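Local atomic coordinates of CBS domain-containing protein CBSX1, chloroplastic (Arabidopsis thaliana, PDB entry 4GQW), a protein that probably regulates chloroplast thioredoxins through its pair of CBS domains, modules that in many relatives bind adenosine-type ligands. Residues F10-K14 with E15-V19; L30-L33 with V34-R37; K85-G88 with D89-P93; A107-I110 with L111-K115. All blocks are in the same frame, centred on the assembly; numbering follows the deposited sequence.

Contact 1: residues F10-K14 with E15-V19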
loop_
_atom_site.group_PDB
_atom_site.type_symbol
_atom_site.label_atom_id
_atom_site.label_comp_id
_atom_site.label_asym_id
_atom_site.label_seq_id
_atom_site.Cartn_x
_atom_site.Cartn_y
_atom_site.Cartn_z
ATOM N N PHE A 10 3.356 13.919 -12.947
ATOM C CA PHE A 10 2.368 13.145 -12.206
ATOM C C PHE A 10 2.922 12.423 -10.983
ATOM O O PHE A 10 2.194 11.705 -10.301
ATOM C CB PHE A 10 1.668 12.158 -13.141
ATOM C CG PHE A 10 0.898 12.822 -14.244
ATOM C CD1 PHE A 10 -0.381 13.302 -14.019
ATOM C CD2 PHE A 10 1.459 12.980 -15.501
ATOM C CE1 PHE A 10 -1.090 13.916 -15.028
ATOM C CE2 PHE A 10 0.753 13.592 -16.515
ATOM C CZ PHE A 10 -0.523 14.061 -16.278
ATOM N N MET A 11 4.203 12.623 -10.698
ATOM C CA MET A 11 4.839 11.951 -9.569
ATOM C C MET A 11 4.449 12.599 -8.252
ATOM O O MET A 11 3.748 13.608 -8.230
ATOM C CB MET A 11 6.357 12.003 -9.716
ATOM C CG MET A 11 6.936 13.367 -9.420
ATOM S SD MET A 11 8.715 13.442 -9.646
ATOM C CE MET A 11 9.019 15.126 -9.140
ATOM N N THR A 12 4.907 12.013 -7.152
ATOM C CA THR A 12 4.740 12.631 -5.846
ATOM C C THR A 12 5.938 13.535 -5.566
ATOM O O THR A 12 7.080 13.080 -5.553
ATOM C CB THR A 12 4.601 11.583 -4.726
ATOM O OG1 THR A 12 3.547 10.667 -5.052
ATOM C CG2 THR A 12 4.283 12.262 -3.403
ATOM N N LYS A 13 5.666 14.818 -5.346
ATOM C CA LYS A 13 6.716 15.826 -5.227
ATOM C C LYS A 13 7.579 15.640 -3.978
ATOM O O LYS A 13 7.180 14.961 -3.033
ATOM C CB LYS A 13 6.109 17.231 -5.243
ATOM C CG LYS A 13 4.897 17.380 -6.156
ATOM C CD LYS A 13 5.233 17.083 -7.608
ATOM C CE LYS A 13 3.994 17.156 -8.483
ATOM N NZ LYS A 13 4.305 16.844 -9.905
ATOM N N LYS A 14 8.755 16.265 -3.983
ATOM C CA LYS A 14 9.753 16.089 -2.926
ATOM C C LYS A 14 9.280 16.483 -1.530
ATOM O O LYS A 14 9.491 15.743 -0.571
ATOM C CB LYS A 14 11.026 16.869 -3.258
ATOM C CG LYS A 14 12.066 16.830 -2.150
ATOM C CD LYS A 14 13.294 17.653 -2.501
ATOM C CE LYS A 14 14.285 17.682 -1.348
ATOM N NZ LYS A 14 15.516 18.447 -1.688
ATOM N N GLU A 15 8.661 17.653 -1.419
ATOM C CA GLU A 15 8.221 18.159 -0.124
ATOM C C GLU A 15 7.186 17.223 0.484
ATOM O O GLU A 15 7.146 17.022 1.696
ATOM C CB GLU A 15 7.623 19.555 -0.271
ATOM C CG GLU A 15 8.327 20.428 -1.292
ATOM C CD GLU A 15 7.360 21.045 -2.283
ATOM O OE1 GLU A 15 6.186 20.614 -2.317
ATOM O OE2 GLU A 15 7.770 21.962 -3.027
ATOM N N ASP A 16 6.362 16.639 -0.380
ATOM C CA ASP A 16 5.268 15.776 0.042
ATOM C C ASP A 16 5.720 14.328 0.212
ATOM O O ASP A 16 4.899 13.422 0.358
ATOM C CB ASP A 16 4.133 15.857 -0.976
ATOM C CG ASP A 16 3.796 17.284 -1.352
ATOM O OD1 ASP A 16 4.652 18.172 -1.152
ATOM O OD2 ASP A 16 2.679 17.522 -1.853
ATOM N N LEU A 17 7.030 14.116 0.186
ATOM C CA LEU A 17 7.590 12.789 0.397
ATOM C C LEU A 17 7.889 12.558 1.869
ATOM O O LEU A 17 8.144 13.497 2.621
ATOM C CB LEU A 17 8.872 12.602 -0.417
ATOM C CG LEU A 17 8.744 12.429 -1.931
ATOM C CD1 LEU A 17 10.114 12.211 -2.538
ATOM C CD2 LEU A 17 7.823 11.270 -2.256
ATOM N N HIS A 18 7.859 11.292 2.268
ATOM C CA HIS A 18 8.232 10.904 3.620
ATOM C C HIS A 18 9.403 9.940 3.540
ATOM O O HIS A 18 9.220 8.741 3.332
ATOM C CB HIS A 18 7.055 10.248 4.336
ATOM C CG HIS A 18 5.847 11.130 4.440
ATOM N ND1 HIS A 18 4.741 10.976 3.638
ATOM C CD2 HIS A 18 5.586 12.181 5.251
ATOM C CE1 HIS A 18 3.842 11.892 3.951
ATOM N NE2 HIS A 18 4.329 12.637 4.926
ATOM N N VAL A 19 10.609 10.468 3.701
ATOM C CA VAL A 19 11.813 9.668 3.527
ATOM C C VAL A 19 12.418 9.228 4.850
ATOM O O VAL A 19 11.879 9.500 5.919
ATOM C CB VAL A 19 12.884 10.428 2.729
ATOM C CG1 VAL A 19 12.372 10.745 1.334
ATOM C CG2 VAL A 19 13.289 11.699 3.462
#

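Contact 2: residues L30-L33 with V34-R37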
loop_
_atom_site.group_PDB
_atom_site.type_symbol
_atom_site.label_atom_id
_atom_site.label_comp_id
_atom_site.label_asym_id
_atom_site.label_seq_id
_atom_site.Cartn_x
_atom_site.Cartn_y
_atom_site.Cartn_z
ATOM N N LEU A 30 9.095 2.791 11.813
ATOM C CA LEU A 30 7.773 2.211 12.007
ATOM C C LEU A 30 6.769 3.282 12.410
ATOM O O LEU A 30 5.638 3.302 11.921
ATOM C CB LEU A 30 7.814 1.110 13.067
ATOM C CG LEU A 30 8.550 -0.179 12.694
ATOM C CD1 LEU A 30 8.545 -1.149 13.865
ATOM C CD2 LEU A 30 7.922 -0.817 11.466
ATOM N N GLU A 31 7.192 4.176 13.300
ATOM C CA GLU A 31 6.331 5.263 13.748
ATOM C C GLU A 31 5.946 6.173 12.583
ATOM O O GLU A 31 4.798 6.600 12.478
ATOM C CB GLU A 31 7.004 6.068 14.860
ATOM C CG GLU A 31 7.353 5.251 16.095
ATOM C CD GLU A 31 7.715 6.115 17.288
ATOM O OE1 GLU A 31 6.850 6.894 17.740
ATOM O OE2 GLU A 31 8.865 6.017 17.772
ATOM N N LEU A 32 6.905 6.455 11.705
ATOM C CA LEU A 32 6.644 7.262 10.518
ATOM C C LEU A 32 5.667 6.547 9.590
ATOM O O LEU A 32 4.770 7.174 9.015
ATOM C CB LEU A 32 7.948 7.590 9.785
ATOM C CG LEU A 32 8.573 8.970 10.028
ATOM C CD1 LEU A 32 7.705 10.065 9.437
ATOM C CD2 LEU A 32 8.806 9.225 11.507
ATOM N N LEU A 33 5.838 5.233 9.459
ATOM C CA LEU A 33 4.917 4.407 8.685
ATOM C C LEU A 33 3.495 4.551 9.205
ATOM O O LEU A 33 2.560 4.759 8.434
ATOM C CB LEU A 33 5.320 2.934 8.757
ATOM C CG LEU A 33 6.539 2.468 7.965
ATOM C CD1 LEU A 33 6.843 1.011 8.272
ATOM C CD2 LEU A 33 6.294 2.661 6.486
ATOM N N VAL A 34 3.343 4.430 10.519
ATOM C CA VAL A 34 2.033 4.521 11.149
ATOM C C VAL A 34 1.414 5.899 10.966
ATOM O O VAL A 34 0.266 6.024 10.536
ATOM C CB VAL A 34 2.113 4.202 12.655
ATOM C CG1 VAL A 34 0.840 4.630 13.361
ATOM C CG2 VAL A 34 2.383 2.721 12.867
ATOM N N GLU A 35 2.186 6.929 11.286
ATOM C CA GLU A 35 1.718 8.306 11.202
ATOM C C GLU A 35 1.281 8.687 9.798
ATOM O O GLU A 35 0.255 9.344 9.617
ATOM C CB GLU A 35 2.811 9.263 11.670
ATOM C CG GLU A 35 3.062 9.224 13.159
ATOM C CD GLU A 35 4.190 10.137 13.571
ATOM O OE1 GLU A 35 4.798 10.763 12.678
ATOM O OE2 GLU A 35 4.470 10.226 14.783
ATOM N N ASN A 36 2.059 8.268 8.805
ATOM C CA ASN A 36 1.808 8.689 7.432
ATOM C C ASN A 36 1.059 7.672 6.576
ATOM O O ASN A 36 0.989 7.824 5.357
ATOM C CB ASN A 36 3.119 9.083 6.750
ATOM C CG ASN A 36 3.782 10.275 7.412
ATOM O OD1 ASN A 36 4.907 10.181 7.903
ATOM N ND2 ASN A 36 3.087 11.406 7.426
ATOM N N ARG A 37 0.497 6.647 7.215
ATOM C CA ARG A 37 -0.288 5.622 6.523
ATOM C C ARG A 37 0.429 5.018 5.316
ATOM O O ARG A 37 -0.160 4.898 4.243
ATOM C CB ARG A 37 -1.635 6.190 6.067
ATOM C CG ARG A 37 -2.635 6.458 7.176
ATOM C CD ARG A 37 -3.128 5.171 7.808
ATOM N NE ARG A 37 -4.368 5.373 8.553
ATOM C CZ ARG A 37 -5.021 4.408 9.191
ATOM N NH1 ARG A 37 -4.550 3.168 9.182
ATOM N NH2 ARG A 37 -6.144 4.679 9.838
#

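Contact 3: residues K85-G88 with D89-P93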
loop_
_atom_site.group_PDB
_atom_site.type_symbol
_atom_site.label_atom_id
_atom_site.label_comp_id
_atom_site.label_asym_id
_atom_site.label_seq_id
_atom_site.Cartn_x
_atom_site.Cartn_y
_atom_site.Cartn_z
ATOM N N LYS A 85 19.052 -2.522 15.572
ATOM C CA LYS A 85 19.574 -2.350 14.220
ATOM C C LYS A 85 18.905 -1.183 13.504
ATOM O O LYS A 85 17.890 -0.664 13.964
ATOM C CB LYS A 85 19.426 -3.639 13.412
ATOM C CG LYS A 85 20.740 -4.356 13.202
ATOM C CD LYS A 85 20.547 -5.738 12.621
ATOM C CE LYS A 85 21.891 -6.411 12.411
ATOM N NZ LYS A 85 21.746 -7.862 12.116
ATOM N N LEU A 86 19.480 -0.773 12.379
ATOM C CA LEU A 86 19.017 0.431 11.697
ATOM C C LEU A 86 18.560 0.184 10.260
ATOM O O LEU A 86 18.729 -0.909 9.720
ATOM C CB LEU A 86 20.110 1.498 11.719
ATOM C CG LEU A 86 20.694 1.814 13.098
ATOM C CD1 LEU A 86 21.906 2.705 12.954
ATOM C CD2 LEU A 86 19.652 2.467 13.992
ATOM N N VAL A 87 17.988 1.218 9.651
ATOM C CA VAL A 87 17.457 1.136 8.293
ATOM C C VAL A 87 18.526 0.715 7.294
ATOM O O VAL A 87 18.268 -0.088 6.398
ATOM C CB VAL A 87 16.823 2.479 7.856
ATOM C CG1 VAL A 87 16.692 2.556 6.343
ATOM C CG2 VAL A 87 15.471 2.660 8.524
ATOM N N GLY A 88 19.733 1.241 7.475
ATOM C CA GLY A 88 20.841 0.941 6.588
ATOM C C GLY A 88 21.174 -0.534 6.472
ATOM O O GLY A 88 21.733 -0.971 5.467
ATOM N N ASP A 89 20.836 -1.306 7.500
ATOM C CA ASP A 89 21.134 -2.732 7.500
ATOM C C ASP A 89 19.948 -3.560 7.028
ATOM O O ASP A 89 20.071 -4.763 6.799
ATOM C CB ASP A 89 21.568 -3.188 8.892
ATOM C CG ASP A 89 22.752 -2.408 9.412
ATOM O OD1 ASP A 89 23.892 -2.727 9.019
ATOM O OD2 ASP A 89 22.542 -1.472 10.210
ATOM N N LEU A 90 18.800 -2.912 6.876
ATOM C CA LEU A 90 17.589 -3.620 6.484
ATOM C C LEU A 90 17.080 -3.196 5.111
ATOM O O LEU A 90 16.353 -3.941 4.457
ATOM C CB LEU A 90 16.492 -3.414 7.530
ATOM C CG LEU A 90 16.777 -3.973 8.924
ATOM C CD1 LEU A 90 15.635 -3.643 9.869
ATOM C CD2 LEU A 90 16.997 -5.471 8.857
ATOM N N MET A 91 17.462 -2.003 4.672
ATOM C CA MET A 91 16.932 -1.457 3.431
ATOM C C MET A 91 17.410 -2.237 2.219
ATOM O O MET A 91 18.465 -2.865 2.252
ATOM C CB MET A 91 17.330 0.010 3.279
ATOM C CG MET A 91 18.811 0.210 3.062
ATOM S SD MET A 91 19.279 1.934 2.878
ATOM C CE MET A 91 21.001 1.734 2.456
ATOM N N THR A 92 16.615 -2.206 1.155
ATOM C CA THR A 92 17.055 -2.722 -0.130
ATOM C C THR A 92 17.758 -1.603 -0.880
ATOM O O THR A 92 17.145 -0.598 -1.242
ATOM C CB THR A 92 15.896 -3.297 -0.959
ATOM O OG1 THR A 92 15.617 -4.628 -0.513
ATOM C CG2 THR A 92 16.267 -3.343 -2.439
ATOM N N PRO A 93 19.066 -1.768 -1.085
ATOM C CA PRO A 93 19.922 -0.737 -1.667
ATOM C C PRO A 93 19.750 -0.629 -3.174
ATOM O O PRO A 93 19.442 -1.625 -3.834
ATOM C CB PRO A 93 21.339 -1.228 -1.328
ATOM C CG PRO A 93 21.150 -2.289 -0.267
ATOM C CD PRO A 93 19.848 -2.921 -0.616
#

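Contact 4: residues A107-I110 with L111-K115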
loop_
_atom_site.group_PDB
_atom_site.type_symbol
_atom_site.label_atom_id
_atom_site.label_comp_id
_atom_site.label_asym_id
_atom_site.label_seq_id
_atom_site.Cartn_x
_atom_site.Cartn_y
_atom_site.Cartn_z
ATOM N N ALA A 107 7.411 4.500 -17.708
ATOM C CA ALA A 107 7.243 4.281 -16.279
ATOM C C ALA A 107 5.989 3.456 -16.044
ATOM O O ALA A 107 5.978 2.555 -15.209
ATOM C CB ALA A 107 7.148 5.608 -15.553
ATOM N N ALA A 108 4.942 3.766 -16.802
ATOM C CA ALA A 108 3.698 3.016 -16.740
ATOM C C ALA A 108 3.923 1.572 -17.169
ATOM O O ALA A 108 3.386 0.649 -16.557
ATOM C CB ALA A 108 2.642 3.671 -17.614
ATOM N N LYS A 109 4.720 1.380 -18.218
ATOM C CA LYS A 109 5.075 0.034 -18.655
ATOM C C LYS A 109 5.693 -0.749 -17.509
ATOM O O LYS A 109 5.336 -1.901 -17.277
ATOM C CB LYS A 109 6.046 0.074 -19.834
ATOM C CG LYS A 109 5.401 0.432 -21.156
ATOM C CD LYS A 109 6.452 0.701 -22.212
ATOM C CE LYS A 109 5.843 1.301 -23.466
ATOM N NZ LYS A 109 6.896 1.694 -24.437
ATOM N N ILE A 110 6.604 -0.116 -16.776
ATOM C CA ILE A 110 7.213 -0.788 -15.632
ATOM C C ILE A 110 6.184 -1.084 -14.544
ATOM O O ILE A 110 6.132 -2.189 -14.008
ATOM C CB ILE A 110 8.349 0.041 -15.017
ATOM C CG1 ILE A 110 9.404 0.355 -16.075
ATOM C CG2 ILE A 110 8.987 -0.718 -13.871
ATOM C CD1 ILE A 110 9.986 -0.881 -16.719
ATOM N N LEU A 111 5.357 -0.094 -14.235
ATOM C CA LEU A 111 4.419 -0.195 -13.125
ATOM C C LEU A 111 3.196 -1.040 -13.452
ATOM O O LEU A 111 2.318 -1.209 -12.610
ATOM C CB LEU A 111 3.973 1.200 -12.695
ATOM C CG LEU A 111 5.087 2.112 -12.182
ATOM C CD1 LEU A 111 4.626 3.561 -12.154
ATOM C CD2 LEU A 111 5.544 1.661 -10.810
ATOM N N LEU A 112 3.132 -1.566 -14.669
ATOM C CA LEU A 112 1.994 -2.391 -15.059
ATOM C C LEU A 112 2.414 -3.785 -15.508
ATOM O O LEU A 112 1.663 -4.746 -15.349
ATOM C CB LEU A 112 1.186 -1.708 -16.160
ATOM C CG LEU A 112 0.523 -0.376 -15.801
ATOM C CD1 LEU A 112 0.212 0.402 -17.069
ATOM C CD2 LEU A 112 -0.739 -0.591 -14.983
ATOM N N GLU A 113 3.610 -3.894 -16.072
ATOM C CA GLU A 113 4.105 -5.185 -16.532
ATOM C C GLU A 113 4.863 -5.904 -15.425
ATOM O O GLU A 113 5.145 -7.098 -15.530
ATOM C CB GLU A 113 5.004 -5.011 -17.756
ATOM C CG GLU A 113 4.300 -4.388 -18.943
ATOM C CD GLU A 113 5.247 -4.066 -20.076
ATOM O OE1 GLU A 113 6.385 -4.578 -20.064
ATOM O OE2 GLU A 113 4.857 -3.294 -20.976
ATOM N N THR A 114 5.191 -5.176 -14.363
ATOM C CA THR A 114 5.916 -5.769 -13.252
ATOM C C THR A 114 5.085 -5.743 -11.978
ATOM O O THR A 114 3.910 -5.376 -11.991
ATOM C CB THR A 114 7.253 -5.053 -12.994
ATOM O OG1 THR A 114 7.003 -3.729 -12.504
ATOM C CG2 THR A 114 8.076 -4.975 -14.271
ATOM N N LYS A 115 5.710 -6.144 -10.878
ATOM C CA LYS A 115 5.050 -6.162 -9.582
ATOM C C LYS A 115 5.413 -4.923 -8.772
ATOM O O LYS A 115 5.038 -4.803 -7.607
ATOM C CB LYS A 115 5.430 -7.429 -8.811
ATOM C CG LYS A 115 4.932 -8.717 -9.453
ATOM C CD LYS A 115 5.594 -9.947 -8.843
ATOM C CE LYS A 115 5.036 -11.228 -9.453
ATOM N NZ LYS A 115 5.715 -12.434 -8.910
#

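Contact 1: residues F10-K14 with E15-V19
Thr-12 begins the contact, meeting Leu-17 from five residues upstream. Its CG2 lies 3.9 Å from Leu-17 CD2, the two side chains crossing at a slant, and the methyl is put there by a first torsion (-54°) that turns CG2 anti to the backbone N and leaves OG1 beside it. That hydroxyl has a weak hydrogen bond to Ile-131 O of strand 128-133, the same residue whose backbone pairs with that of Thr-12. At Lys-13 the backbone does the work: its carbonyl O receives a weak, strongly bent hydrogen bond from Asp-16 N (124° at the hydrogen), while Leu-17 CG presses on the same oxygen at 3.2 Å. Lys-14 opens a type I beta turn that runs to Leu-17. The turn is closed by Leu-17 N, 3.0 Å from Lys-14 O and above the plane of that carbonyl. The Lys-14 side chain runs fully extended away from the turn to a cation-pi contact with Trp-48. At the turn's corners, the carboxylates of Glu-15 and Asp-16 come close, with Glu-15 OE1 3.1 Å from Asp-16 OD1. No lysine is paired with either acid across the segments; the turn is held by backbone bonding, with Leu-17 packed against it and on Ile-131. The proximity of two acid groups would be expected to raise the proton affinity of one of them, probably modestly at this surface.

Contact 2: residues L30-L33 with V34-R37
Leu-32 and Asn-36 meet one helical turn apart, their side chains side by side and pointing the same way, and the backbone joins them as well: Asn-36 N donates to Leu-32 O at 2.9 Å. The two preceding i to i+4 bonds run from Val-34 N to Leu-30 O and from Glu-35 N to Glu-31 O, the latter nearly straight at 169°. Val-34 CG2 lies beside its own backbone N, anti to the carbonyl carbon, which lays the methyl 3.4 Å from Leu-30 O. Glu-35 CG is likewise folded back on Glu-31 O at 3.2 Å, with the chain extended beyond it. The carboxylates of Glu-31 and Glu-35 stay apart, Glu-31 OE1 lying 5.1 Å from Glu-35 OE2, a spacing that would leave a mild mutual repulsion. Farther out, Leu-33 fills the inner face against Phe-41 of strand 40-44 and Leu-59 of helix 56-59. The second subunit covers another face, with its Val-138 on Leu-30 and its Arg-139 on Val-34. The helix ends in a Schellman motif: Arg-37, with positive phi (51°), is the C-prime residue, Ile-38 N reaches back to Leu-33 O, and Arg-37 N bonds weakly to Val-34 O.

Contact 3: residues K85-G88 with D89-P93
Val-87 and Met-91 meet locally across a short, weakly bonded helical turn (87-90) that leads into strand 92-93, an edge strand of the antiparallel sheet with 50-55 and 40-44. The turn belongs to the second CBS motif, yet its strand completes the sheet of the first. The turn is opened by Asp-89 N, which donates to Leu-86 O at 3.1 Å from well above the carbonyl plane. Asp-89 sends its carboxylate back toward the start of the turn, OD2 standing 4.1 Å from Leu-86 CB. On the inner face, Val-87 and Met-91 cross at about a right angle, CG1 of the valine 4.0 Å from CB of the methionine. Both rest on Val-43 and Val-54 of the sheet, and backbone bonds from Val-87 to Thr-24 and from Gly-88 to Pro-22 tie the turn to the loop before helix 26-35. Met-91 CG lies between its own backbone N and carbonyl carbon (chi1 68°), which brings it to 3.4 Å from Val-87 O. Val-87 O takes two N-H groups: Met-91 N, 2.7 Å away and nearly in line with the carbonyl, and Leu-90 N above its plane.

Contact 4: residues A107-I110 with L111-K115
Ala-107 and Leu-111 form the close-packed side of this helix end. Leu-111 N donates to Ala-107 O at 2.9 Å, and the leucine's CG, set beside its own backbone N by a chi1 of -62°, comes to 3.2 Å from the same oxygen. Next to them, Ala-108 CB meets Leu-112 CD1 at 4.1 Å, an apolar contact one helical turn apart. Helix 104-113 joins strands 98-99 and 118-122 in a beta-alpha-beta unit; its buried face rests on Leu-119 of strand 118-122 and on Val-137 of helix 134-142. Lys-70 and Asn-73 of the second subunit pack on Ala-108 and Leu-112.

The polar side is looser between its own side chains, although Trp-69 and Thr-68 of the second subunit pack on Lys-109 and Glu-113. These two run side by side, and Glu-113 N bonds to Lys-109 O at 2.9 Å. Their charges do not meet, as Lys-109 NZ stands 6.4 Å from Glu-113 OE2; the carboxylate lies instead along the lysine's CB and CG, while the ammonium makes a long, weak ion pair with Asp-106.

Thr-114, the first residue beyond the helix, bonds weakly through its N to Ile-110 O; a further grip of its OG1 on that oxygen, modelled too short, stays doubtful. Backbone bonding thus weakens past Glu-113, while OG1, hydrogen-bonded with Tyr-116 N, ties Thr-114 to the outgoing chain.

The four contacts follow one another along the chain without overlapping. Contacts 1 and 2 belong to the first CBS motif, contacts 3 and 4 to the second. Contact 1 leaves strand 12-13, which lies in the sheet with 128-133, and leads toward helix 26-35, whose end is contact 2; their centres are about 16 Å apart, and they touch where His-18 meets Asn-36. Contact 3, with strand 92-93, joins the other sheet. Thus each motif lends a strand to the sheet of the other. Contacts 2 and 4, centres about 26 Å apart on opposite sides of the chain's centre, end helices that both pack against the second subunit, placing them in the dimer interface.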